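PDB 2QMA: diaminobutyrate-pyruvate transaminase and L-2,4-diaminobutyrate decarboxylase from Vibrio parahaemolyticus, which probably acts, through this C-terminal domain of a longer, bifunctional protein, as a pyridoxal-phosphate-dependent decarboxylase of L-2,4-diaminobutyrate. Local coordinates for residues G264-T269 with M291-A296. Numbering follows the deposited sequence.
Sequences GTAGTT and MHVDGA
Gly-264 pairs with Val-293, and Thr-265 with Asp-294, as parallel strand neighbours joined by three backbone hydrogen bonds. Gly-264 N gives to His-292 O (3.0 Å), Gly-264 O receives Asp-294 N, and Ala-266 N reaches Asp-294 O (2.9 Å), where the first strand is already ending. Lacking a side chain, Gly-264 meets Val-293 through its backbone alone, Gly-264 O lying 3.8 Å from Val-293 CG1. That methyl, anti to the backbone N (chi1 173°), also touches the small CB of Ala-266 at 4.1 Å. On the face that carries Thr-265 and Asp-294, a water bridges the two polar tips, donating to Thr-265 OG1 (2.9 Å) and to Asp-294 OD2 (2.7 Å). Threonine suits the place because its hydroxyl branch, beside the backbone N, can accept the water's proton while CG2 takes the position anti to that N. The strands belong to a right-handed beta-alpha-beta crossover through helix 277-287, within the large sheet of a fold-type I pyridoxal-phosphate enzyme. In that family an aspartate at this strand end pairs with the cofactor's pyridine nitrogen, a role consistent with Asp-294, whose side chain lies about 7 Å from that of Lys-325, the predicted cofactor lysine, to which no cofactor is attached here. The Asp-294 carboxylate is gripped at both oxygens: Asp-294 OD1 takes Ala-296 N (3.2 Å) in an Asx turn, and OD2 also accepts from Asn-171 ND2. Asn-171 OD1 in turn receives His-292 NE2, while His-292 ND1 bonds to Ser-318 OG.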
loop_
_atom_site.group_PDB
_atom_site.type_symbol
_atom_site.label_atom_id
_atom_site.label_comp_id
_atom_site.label_asym_id
_atom_site.label_seq_id
_atom_site.Cartn_x
_atom_site.Cartn_y
_atom_site.Cartn_z
ATOM N N GLY A 264 -4.738 12.395 19.706
ATOM C CA GLY A 264 -6.151 12.275 20.092
ATOM C C GLY A 264 -6.780 11.137 19.308
ATOM O O GLY A 264 -6.675 11.112 18.086
ATOM N N THR A 265 -7.436 10.194 19.964
ATOM C CA THR A 265 -7.943 9.011 19.187
ATOM C C THR A 265 -9.454 9.225 18.985
ATOM O O THR A 265 -10.164 9.438 19.969
ATOM C CB THR A 265 -7.594 7.631 19.863
ATOM O OG1 THR A 265 -6.161 7.516 19.987
ATOM C CG2 THR A 265 -8.094 6.434 19.041
ATOM N N ALA A 266 -9.916 9.264 17.733
ATOM C CA ALA A 266 -11.338 9.378 17.421
ATOM C C ALA A 266 -11.845 8.000 17.033
ATOM O O ALA A 266 -11.906 7.657 15.854
ATOM C CB ALA A 266 -11.635 10.484 16.288
ATOM N N GLY A 267 -12.117 7.197 18.050
ATOM C CA GLY A 267 -12.613 5.828 17.880
ATOM C C GLY A 267 -11.535 4.807 18.254
ATOM O O GLY A 267 -10.836 4.317 17.379
ATOM N N THR A 268 -11.394 4.488 19.546
ATOM C CA THR A 268 -10.418 3.473 19.988
ATOM C C THR A 268 -10.848 2.069 19.473
ATOM O O THR A 268 -12.034 1.874 19.107
ATOM C CB THR A 268 -10.321 3.444 21.526
ATOM O OG1 THR A 268 -11.583 3.046 22.092
ATOM C CG2 THR A 268 -9.923 4.828 22.083
ATOM N N THR A 269 -9.898 1.120 19.418
ATOM C CA THR A 269 -10.141 -0.167 18.719
ATOM C C THR A 269 -11.211 -1.014 19.410
ATOM O O THR A 269 -12.092 -1.557 18.732
ATOM C CB THR A 269 -8.821 -0.986 18.489
ATOM O OG1 THR A 269 -7.947 -0.229 17.655
ATOM C CG2 THR A 269 -9.098 -2.355 17.807
HETATM N N MSE A 291 -0.876 18.259 17.397
HETATM C CA MSE A 291 -1.928 17.316 17.689
HETATM C C MSE A 291 -2.189 16.532 16.433
HETATM O O MSE A 291 -2.541 17.103 15.384
HETATM C CB MSE A 291 -3.240 17.957 18.140
HETATM C CG MSE A 291 -4.339 16.781 18.281
HETATM SE SE MSE A 291 -6.041 17.425 18.984
HETATM C CE MSE A 291 -6.700 18.418 17.459
ATOM N N HIS A 292 -2.014 15.234 16.563
ATOM C CA HIS A 292 -2.333 14.290 15.494
ATOM C C HIS A 292 -3.620 13.592 15.907
ATOM O O HIS A 292 -3.696 13.015 17.015
ATOM C CB HIS A 292 -1.174 13.284 15.232
ATOM C CG HIS A 292 -1.579 12.178 14.292
ATOM N ND1 HIS A 292 -1.730 12.367 12.934
ATOM C CD2 HIS A 292 -1.923 10.879 14.531
ATOM C CE1 HIS A 292 -2.151 11.245 12.373
ATOM N NE2 HIS A 292 -2.238 10.314 13.310
ATOM N N VAL A 293 -4.628 13.615 15.028
ATOM C CA VAL A 293 -5.897 12.910 15.329
ATOM C C VAL A 293 -5.903 11.547 14.631
ATOM O O VAL A 293 -5.855 11.483 13.407
ATOM C CB VAL A 293 -7.158 13.725 14.958
ATOM C CG1 VAL A 293 -8.430 12.796 15.156
ATOM C CG2 VAL A 293 -7.248 15.002 15.805
ATOM N N ASP A 294 -5.936 10.455 15.397
ATOM C CA ASP A 294 -6.070 9.156 14.777
ATOM C C ASP A 294 -7.581 8.877 14.574
ATOM O O ASP A 294 -8.286 8.360 15.480
ATOM C CB ASP A 294 -5.384 8.063 15.618
ATOM C CG ASP A 294 -5.489 6.649 14.983
ATOM O OD1 ASP A 294 -6.145 6.490 13.927
ATOM O OD2 ASP A 294 -4.927 5.687 15.574
ATOM N N GLY A 295 -8.090 9.187 13.388
ATOM C CA GLY A 295 -9.500 8.915 13.172
ATOM C C GLY A 295 -9.763 7.732 12.293
ATOM O O GLY A 295 -10.775 7.722 11.605
ATOM N N ALA A 296 -8.867 6.744 12.338
ATOM C CA ALA A 296 -8.954 5.567 11.469
ATOM C C ALA A 296 -10.344 4.930 11.595
ATOM O O ALA A 296 -10.971 4.663 10.573
ATOM C CB ALA A 296 -7.798 4.568 11.738
HETATM O O HOH W 1 -4.597 5.787 18.291
HETATM O O HOH W 2 -9.546 5.711 15.223
#